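Local coordinates for protein adenylosuccinate lyase (Francisella tularensis subsp. tularensis SCHU S4, PDB 4EEI) that probably catalyses two fumarate-releasing eliminations of purine biosynthesis, cleaving adenylosuccinate to AMP and the succinylated imidazole carboxamide ribotide to its free carboxamide, at residues N18-M23 with A51-E56; E60-K63 with H67-I70. One frame throughout, in Å; residues are numbered along the deposited sequence.

Contact 1 of 2, residues N18-M23 with A51-E56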
ATOM      1  N   ASN B  18      -1.478  31.246  -5.277  1.00 26.93           N
ATOM      2  CA  ASN B  18      -0.330  31.155  -4.384  1.00 28.25           C
ATOM      3  C   ASN B  18       0.794  30.322  -4.986  1.00 28.00           C
ATOM      4  O   ASN B  18       1.977  30.579  -4.721  1.00 24.58           O
ATOM      5  CB  ASN B  18      -0.714  30.611  -3.008  1.00 28.34           C
ATOM      6  CG  ASN B  18       0.439  30.675  -2.030  1.00 29.38           C
ATOM      7  OD1 ASN B  18       0.920  31.763  -1.702  1.00 29.07           O
ATOM      8  ND2 ASN B  18       0.907  29.514  -1.574  1.00 22.78           N
ATOM      9  N   LYS B  19       0.434  29.324  -5.789  1.00 27.56           N
ATOM     10  CA  LYS B  19       1.455  28.532  -6.480  1.00 28.20           C
ATOM     11  C   LYS B  19       2.350  29.453  -7.308  1.00 27.19           C
ATOM     12  O   LYS B  19       3.577  29.361  -7.238  1.00 23.03           O
ATOM     13  CB  LYS B  19       0.827  27.458  -7.382  1.00 26.84           C
ATOM     14  CG  LYS B  19       1.861  26.597  -8.106  1.00 30.52           C
ATOM     15  CD  LYS B  19       1.555  26.422  -9.593  1.00 35.81           C
ATOM     16  CE  LYS B  19       0.429  25.435  -9.829  1.00 39.39           C
ATOM     17  NZ  LYS B  19       0.667  24.138  -9.124  1.00 46.12           N
ATOM     18  N   TYR B  20       1.737  30.349  -8.076  1.00 22.31           N
ATOM     19  CA  TYR B  20       2.505  31.288  -8.897  1.00 29.10           C
ATOM     20  C   TYR B  20       3.169  32.381  -8.066  1.00 26.60           C
ATOM     21  O   TYR B  20       4.251  32.848  -8.409  1.00 26.85           O
ATOM     22  CB  TYR B  20       1.616  31.920  -9.977  1.00 30.95           C
ATOM     23  CG  TYR B  20       1.032  30.911 -10.941  1.00 34.52           C
ATOM     24  CD1 TYR B  20       1.818  29.903 -11.489  1.00 37.99           C
ATOM     25  CD2 TYR B  20      -0.307  30.960 -11.290  1.00 39.85           C
ATOM     26  CE1 TYR B  20       1.276  28.972 -12.364  1.00 42.83           C
ATOM     27  CE2 TYR B  20      -0.853  30.044 -12.155  1.00 43.21           C
ATOM     28  CZ  TYR B  20      -0.066  29.052 -12.689  1.00 46.06           C
ATOM     29  OH  TYR B  20      -0.632  28.144 -13.556  1.00 51.82           O
ATOM     30  N   ALA B  21       2.527  32.803  -6.978  1.00 24.91           N
ATOM     31  CA  ALA B  21       3.141  33.819  -6.118  1.00 27.60           C
ATOM     32  C   ALA B  21       4.444  33.286  -5.505  1.00 27.00           C
ATOM     33  O   ALA B  21       5.430  34.015  -5.368  1.00 27.35           O
ATOM     34  CB  ALA B  21       2.178  34.287  -5.045  1.00 27.65           C
ATOM     35  N   LYS B  22       4.455  32.008  -5.142  1.00 22.94           N
ATOM     36  CA  LYS B  22       5.677  31.417  -4.596  1.00 23.24           C
ATOM     37  C   LYS B  22       6.729  31.237  -5.681  1.00 26.34           C
ATOM     38  O   LYS B  22       7.921  31.453  -5.436  1.00 26.03           O
ATOM     39  CB  LYS B  22       5.367  30.101  -3.870  1.00 26.14           C
ATOM     40  CG  LYS B  22       4.510  30.287  -2.597  1.00 28.02           C
ATOM     41  CD  LYS B  22       5.253  31.085  -1.527  1.00 30.84           C
ATOM     42  CE  LYS B  22       4.742  32.514  -1.391  1.00 38.55           C
ATOM     43  NZ  LYS B  22       3.422  32.620  -0.696  1.00 40.22           N
ATOM     44  N   MET B  23       6.298  30.866  -6.886  1.00 24.32           N
ATOM     45  CA  MET B  23       7.225  30.790  -8.018  1.00 28.20           C
ATOM     46  C   MET B  23       7.877  32.147  -8.274  1.00 25.63           C
ATOM     47  O   MET B  23       9.081  32.237  -8.546  1.00 28.06           O
ATOM     48  CB  MET B  23       6.508  30.298  -9.275  1.00 26.86           C
ATOM     49  CG  MET B  23       6.238  28.794  -9.275  1.00 29.49           C
ATOM     50  SD  MET B  23       5.371  28.288 -10.777  1.00 36.89           S
ATOM     51  CE  MET B  23       5.119  26.533 -10.439  1.00 41.19           C
ATOM     52  N   ALA B  51       4.831  43.384 -10.271  1.00 36.99           N
ATOM     53  CA  ALA B  51       4.337  42.182 -10.934  1.00 38.46           C
ATOM     54  C   ALA B  51       3.021  41.697 -10.341  1.00 39.22           C
ATOM     55  O   ALA B  51       2.863  41.628  -9.118  1.00 38.53           O
ATOM     56  CB  ALA B  51       5.383  41.067 -10.891  1.00 36.18           C
ATOM     57  N   GLN B  52       2.081  41.367 -11.219  1.00 39.57           N
ATOM     58  CA  GLN B  52       0.801  40.823 -10.789  1.00 38.11           C
ATOM     59  C   GLN B  52       0.730  39.331 -11.089  1.00 33.19           C
ATOM     60  O   GLN B  52       1.272  38.863 -12.091  1.00 36.18           O
ATOM     61  CB  GLN B  52      -0.346  41.547 -11.497  1.00 44.79           C
ATOM     62  CG  GLN B  52      -0.390  43.051 -11.247  1.00 54.06           C
ATOM     63  CD  GLN B  52      -0.784  43.387  -9.827  1.00 59.14           C
ATOM     64  OE1 GLN B  52      -1.807  42.917  -9.329  1.00 62.04           O
ATOM     65  NE2 GLN B  52       0.030  44.199  -9.163  1.00 59.45           N
ATOM     66  N   ILE B  53       0.062  38.588 -10.217  1.00 33.63           N
ATOM     67  CA  ILE B  53      -0.154  37.159 -10.435  1.00 34.93           C
ATOM     68  C   ILE B  53      -1.497  36.987 -11.136  1.00 39.60           C
ATOM     69  O   ILE B  53      -2.527  37.411 -10.613  1.00 37.41           O
ATOM     70  CB  ILE B  53      -0.155  36.389  -9.106  1.00 34.38           C
ATOM     71  CG1 ILE B  53       1.137  36.659  -8.343  1.00 35.02           C
ATOM     72  CG2 ILE B  53      -0.327  34.887  -9.346  1.00 33.11           C
ATOM     73  CD1 ILE B  53       2.390  36.153  -9.064  1.00 34.90           C
ATOM     74  N   ARG B  54      -1.482  36.382 -12.324  1.00 39.99           N
ATOM     75  CA  ARG B  54      -2.679  36.311 -13.164  1.00 37.50           C
ATOM     76  C   ARG B  54      -2.937  34.896 -13.666  1.00 39.66           C
ATOM     77  O   ARG B  54      -2.631  34.574 -14.818  1.00 44.50           O
ATOM     78  CB  ARG B  54      -2.531  37.256 -14.352  1.00 39.50           C
ATOM     79  CG  ARG B  54      -2.368  38.720 -13.965  1.00 38.65           C
ATOM     80  CD  ARG B  54      -1.908  39.550 -15.150  1.00 41.62           C
ATOM     81  NE  ARG B  54      -1.916  40.986 -14.869  1.00 43.65           N
ATOM     82  CZ  ARG B  54      -1.425  41.911 -15.688  1.00 45.82           C
ATOM     83  NH1 ARG B  54      -0.879  41.555 -16.842  1.00 44.21           N
ATOM     84  NH2 ARG B  54      -1.476  43.196 -15.351  1.00 50.45           N
ATOM     85  N   PRO B  55      -3.512  34.046 -12.803  1.00 36.66           N
ATOM     86  CA  PRO B  55      -3.631  32.618 -13.116  1.00 39.38           C
ATOM     87  C   PRO B  55      -4.382  32.389 -14.423  1.00 39.94           C
ATOM     88  O   PRO B  55      -4.052  31.482 -15.186  1.00 41.63           O
ATOM     89  CB  PRO B  55      -4.414  32.065 -11.923  1.00 40.51           C
ATOM     90  CG  PRO B  55      -4.125  33.028 -10.803  1.00 40.16           C
ATOM     91  CD  PRO B  55      -4.057  34.374 -11.474  1.00 38.42           C
ATOM     92  N   GLU B  56      -5.373  33.240 -14.654  0.58 41.82           N
ATOM     93  CA  GLU B  56      -6.188  33.230 -15.858  0.58 45.27           C
ATOM     94  C   GLU B  56      -5.347  33.381 -17.126  0.58 47.32           C
ATOM     95  O   GLU B  56      -5.516  32.641 -18.096  0.58 47.87           O
ATOM     96  CB  GLU B  56      -7.227  34.362 -15.771  0.58 50.00           C
ATOM     97  CG  GLU B  56      -6.649  35.782 -15.519  0.58 53.44           C
ATOM     98  CD  GLU B  56      -6.426  36.104 -14.045  0.58 50.63           C
ATOM     99  OE1 GLU B  56      -6.687  35.233 -13.197  0.58 48.95           O
ATOM    100  OE2 GLU B  56      -6.005  37.236 -13.734  0.58 51.27           O
TER
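Ile53 straddles one turn of helix 16-33, with one branch on Tyr20 and the other on Ala21. Its methyl CG2 lies 3.6 Å from Tyr20 CB and near the plane of the phenol ring, so it meets an edge of the ring and covers neither face. The other branch runs along the backbone: CD1 is 3.8 Å from Ala21 CA, while CG1 reaches Ala21 CB at 4.2 Å. A chi1 of -55° sets CG1 anti to the carbonyl carbon and CG2 anti to the backbone N, which sends CG1 and CD1 to Ala21 and CG2 to Tyr20.

Further out, the tyrosine meets the first turn of helix 55-65. Its CE2 is 3.9 Å from Pro55 CA and 4.1 Å from Pro55 CB, and the ring and the pyrrolidine meet at a slant. No hydrogen bond spans the contact; the side chains meet through apolar atoms.

Within the lyase family region, residues 51-54 link helix 43-50 to helix 55-65, with Arg54 at the N-cap position. Ile53 also packs on Glu17 and Leu24, and Pro55 on Asp16, so this linker packs on helix 16-33. Lys22 and Met23 of that helix touch helix 94-131, and Met23 also meets helix 68-77.

Contact 2 of 2, residues E60-K63 with H67-I70. With AMP (adenosine monophosphate), chain O.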
ATOM      1  N   GLU B  60      -4.328  30.757 -20.494  1.00 42.50           N
ATOM      2  CA  GLU B  60      -4.461  30.977 -21.934  1.00 45.87           C
ATOM      3  C   GLU B  60      -3.124  30.851 -22.663  1.00 45.58           C
ATOM      4  O   GLU B  60      -3.066  30.313 -23.768  1.00 47.79           O
ATOM      5  CB  GLU B  60      -5.174  32.296 -22.271  1.00 54.32           C
ATOM      6  CG  GLU B  60      -4.867  33.482 -21.368  1.00 59.75           C
ATOM      7  CD  GLU B  60      -5.693  34.721 -21.734  1.00 64.23           C
ATOM      8  OE1 GLU B  60      -5.088  35.772 -22.043  1.00 62.14           O
ATOM      9  OE2 GLU B  60      -6.943  34.646 -21.708  1.00 67.27           O
ATOM     10  N   ILE B  61      -2.052  31.323 -22.032  1.00 42.18           N
ATOM     11  CA  ILE B  61      -0.713  31.190 -22.595  1.00 40.59           C
ATOM     12  C   ILE B  61      -0.292  29.718 -22.635  1.00 38.61           C
ATOM     13  O   ILE B  61       0.342  29.265 -23.597  1.00 38.27           O
ATOM     14  CB  ILE B  61       0.323  32.026 -21.801  1.00 40.69           C
ATOM     15  CG1 ILE B  61      -0.027  33.512 -21.875  1.00 42.46           C
ATOM     16  CG2 ILE B  61       1.721  31.810 -22.345  1.00 44.34           C
ATOM     17  CD1 ILE B  61       0.819  34.400 -20.983  1.00 43.07           C
ATOM     18  N   GLU B  62      -0.657  28.970 -21.598  1.00 35.18           N
ATOM     19  CA  GLU B  62      -0.289  27.559 -21.518  1.00 37.46           C
ATOM     20  C   GLU B  62      -0.946  26.728 -22.625  1.00 41.48           C
ATOM     21  O   GLU B  62      -0.404  25.703 -23.047  1.00 42.28           O
ATOM     22  CB  GLU B  62      -0.609  26.974 -20.137  1.00 36.68           C
ATOM     23  CG  GLU B  62      -0.106  25.544 -19.962  1.00 41.57           C
ATOM     24  CD  GLU B  62      -0.138  25.058 -18.520  1.00 45.58           C
ATOM     25  OE1 GLU B  62      -0.435  25.867 -17.612  1.00 47.44           O
ATOM     26  OE2 GLU B  62       0.146  23.859 -18.303  1.00 43.73           O
ATOM     27  N   LYS B  63      -2.104  27.177 -23.101  1.00 43.73           N
ATOM     28  CA  LYS B  63      -2.751  26.528 -24.240  1.00 45.80           C
ATOM     29  C   LYS B  63      -1.855  26.485 -25.475  1.00 48.01           C
ATOM     30  O   LYS B  63      -1.919  25.539 -26.262  1.00 50.25           O
ATOM     31  CB  LYS B  63      -4.073  27.215 -24.575  1.00 44.09           C
ATOM     32  CG  LYS B  63      -5.233  26.718 -23.739  1.00 48.86           C
ATOM     33  CD  LYS B  63      -6.526  27.429 -24.116  1.00 54.91           C
ATOM     34  CE  LYS B  63      -7.719  26.825 -23.383  1.00 59.44           C
ATOM     35  NZ  LYS B  63      -9.024  27.432 -23.802  1.00 64.08           N
ATOM     36  N   HIS B  67       3.512  24.230 -21.791  1.00 38.98           N
ATOM     37  CA  HIS B  67       4.551  24.238 -20.771  1.00 36.55           C
ATOM     38  C   HIS B  67       4.200  25.295 -19.742  1.00 34.04           C
ATOM     39  O   HIS B  67       4.233  26.486 -20.044  1.00 32.46           O
ATOM     40  CB  HIS B  67       5.903  24.554 -21.412  1.00 39.18           C
ATOM     41  CG  HIS B  67       7.075  24.292 -20.517  1.00 41.46           C
ATOM     42  ND1 HIS B  67       7.192  24.846 -19.259  1.00 40.53           N
ATOM     43  CD2 HIS B  67       8.183  23.533 -20.697  1.00 42.03           C
ATOM     44  CE1 HIS B  67       8.321  24.442 -18.704  1.00 41.46           C
ATOM     45  NE2 HIS B  67       8.940  23.642 -19.555  1.00 39.53           N
ATOM     46  N   ASP B  68       3.869  24.866 -18.530  1.00 31.41           N
ATOM     47  CA  ASP B  68       3.330  25.794 -17.531  1.00 33.18           C
ATOM     48  C   ASP B  68       4.306  26.878 -17.032  1.00 35.33           C
ATOM     49  O   ASP B  68       3.887  28.006 -16.752  1.00 32.85           O
ATOM     50  CB  ASP B  68       2.650  25.048 -16.366  1.00 33.19           C
ATOM     51  CG  ASP B  68       3.577  24.066 -15.650  1.00 42.44           C
ATOM     52  OD1 ASP B  68       4.549  23.563 -16.263  1.00 38.96           O
ATOM     53  OD2 ASP B  68       3.310  23.784 -14.457  1.00 46.07           O
ATOM     54  N   ILE B  69       5.596  26.559 -16.953  1.00 32.68           N
ATOM     55  CA  ILE B  69       6.578  27.543 -16.481  1.00 32.79           C
ATOM     56  C   ILE B  69       6.884  28.613 -17.527  1.00 32.56           C
ATOM     57  O   ILE B  69       7.053  29.790 -17.194  1.00 34.43           O
ATOM     58  CB  ILE B  69       7.885  26.882 -16.012  1.00 35.72           C
ATOM     59  CG1 ILE B  69       7.575  25.734 -15.058  1.00 37.89           C
ATOM     60  CG2 ILE B  69       8.782  27.900 -15.328  1.00 33.25           C
ATOM     61  CD1 ILE B  69       6.577  26.116 -13.958  1.00 40.52           C
ATOM     62  N   ILE B  70       6.975  28.204 -18.790  1.00 33.63           N
ATOM     63  CA  ILE B  70       7.101  29.168 -19.880  1.00 35.38           C
ATOM     64  C   ILE B  70       5.903  30.112 -19.861  1.00 34.05           C
ATOM     65  O   ILE B  70       6.051  31.320 -20.025  1.00 35.06           O
ATOM     66  CB  ILE B  70       7.184  28.476 -21.255  1.00 38.60           C
ATOM     67  CG1 ILE B  70       8.421  27.578 -21.338  1.00 40.13           C
ATOM     68  CG2 ILE B  70       7.193  29.505 -22.376  1.00 37.92           C
ATOM     69  CD1 ILE B  70       8.567  26.840 -22.667  1.00 41.29           C
TER
HETATM   70  P   AMP O 503       1.900  17.594 -15.725  1.00 31.67           P
HETATM   71  O1P AMP O 503       0.429  17.748 -16.014  1.00 27.20           O
HETATM   72  O2P AMP O 503       2.478  16.263 -16.129  1.00 29.12           O
HETATM   73  O3P AMP O 503       2.316  18.063 -14.354  1.00 28.87           O
HETATM   74  O5' AMP O 503       2.605  18.645 -16.721  1.00 34.43           O
HETATM   75  C5' AMP O 503       3.990  18.960 -16.584  1.00 33.73           C
HETATM   76  C4' AMP O 503       4.282  20.282 -17.283  1.00 34.06           C
HETATM   77  O4' AMP O 503       5.668  20.611 -17.157  1.00 34.34           O
HETATM   78  C3' AMP O 503       3.976  20.199 -18.770  1.00 36.31           C
HETATM   79  O3' AMP O 503       3.221  21.349 -19.152  1.00 39.18           O
HETATM   80  C2' AMP O 503       5.324  20.232 -19.454  1.00 38.30           C
HETATM   81  O2' AMP O 503       5.266  20.977 -20.671  1.00 41.61           O
HETATM   82  C1' AMP O 503       6.220  20.916 -18.438  1.00 34.74           C
HETATM   83  N9  AMP O 503       7.616  20.431 -18.548  1.00 34.91           N
HETATM   84  C8  AMP O 503       8.128  19.722 -19.569  1.00 34.45           C
HETATM   85  N7  AMP O 503       9.437  19.443 -19.359  1.00 33.74           N
HETATM   86  C5  AMP O 503       9.782  19.985 -18.178  1.00 33.31           C
HETATM   87  C6  AMP O 503      11.011  20.063 -17.358  1.00 33.59           C
HETATM   88  N6  AMP O 503      12.164  19.489 -17.774  1.00 32.00           N
HETATM   89  N1  AMP O 503      10.939  20.726 -16.184  1.00 31.39           N
HETATM   90  C2  AMP O 503       9.798  21.301 -15.762  1.00 32.85           C
HETATM   91  N3  AMP O 503       8.646  21.269 -16.453  1.00 31.50           N
HETATM   92  C4  AMP O 503       8.576  20.637 -17.649  1.00 32.72           C
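Glu62 OE2 forms a salt bridge with Arg4 NH2 of the second subunit while resting 3.4 Å from Asp68 CB. Glu62 OE1 is equally close to that carbon, so both oxygens rest against the methylene. The side chain is extended, with CG anti to the backbone N (chi1 -174°), and this carries it across to the start of the next helix. The two acids lie alongside each other and point the same way, their carboxylate planes 39° apart. Their like charges, 4.9 Å apart between Glu62 OE2 and Asp68 OD1, are probably offset by separate arginines, since Asp68 OD2 is salt-bridged to Arg310 NH2. Both Arg310 and Arg4 of the second subunit also hydrogen-bond AMP, so each acid probably helps to position an arginine that binds the nucleotide.

His67 occupies the N-cap position of helix 68-77. Its ND1 accepts a weak capping hydrogen bond from Ile69 N (3.3 Å), which arrives at the ring edge in plane. One face of the imidazole carries the nucleotide, with AMP C1' over the ring centre and AMP N9 3.6 Å from His67 NE2. Against the opposite face, toward the rim, lies Ile70 CG1. The histidine is thus sandwiched between ligand and helix, while NE2 hydrogen-bonds a succinate. Asp68 OD1 lies 3.3 Å from AMP O4' of the ribose, a close approach and not a hydrogen bond.

A short turn joins helices 55-65 and 68-77; Lys66, in this turn, binds AMP through its carbonyl. Ile61 and Glu62 pack back onto Ala71 of helix 68-77, and His67 and Ile69 face Ser94 at the start of helix 94-131.

Contact 1 packs the beginning of helix 55-65 against helix 16-33; contact 2 follows later on that same helix, where it meets the start of helix 68-77. Their centres are 13 Å apart, and they touch directly: Met23 CE packs on Ile69 CD1 at 3.8 Å. Contact 2 supplies His67 and Asp68 to the AMP pocket, whereas contact 1 contributes none of the AMP-pocket residues. The side chain of Tyr20 is about 5 Å from that of Asp68 and about 7 Å from that of Arg310 (nearest atoms), but about 10 Å from AMP. Contact 1 is thus in a second shell, next to residues that touch AMP, and contact 2 forms part of the pocket wall.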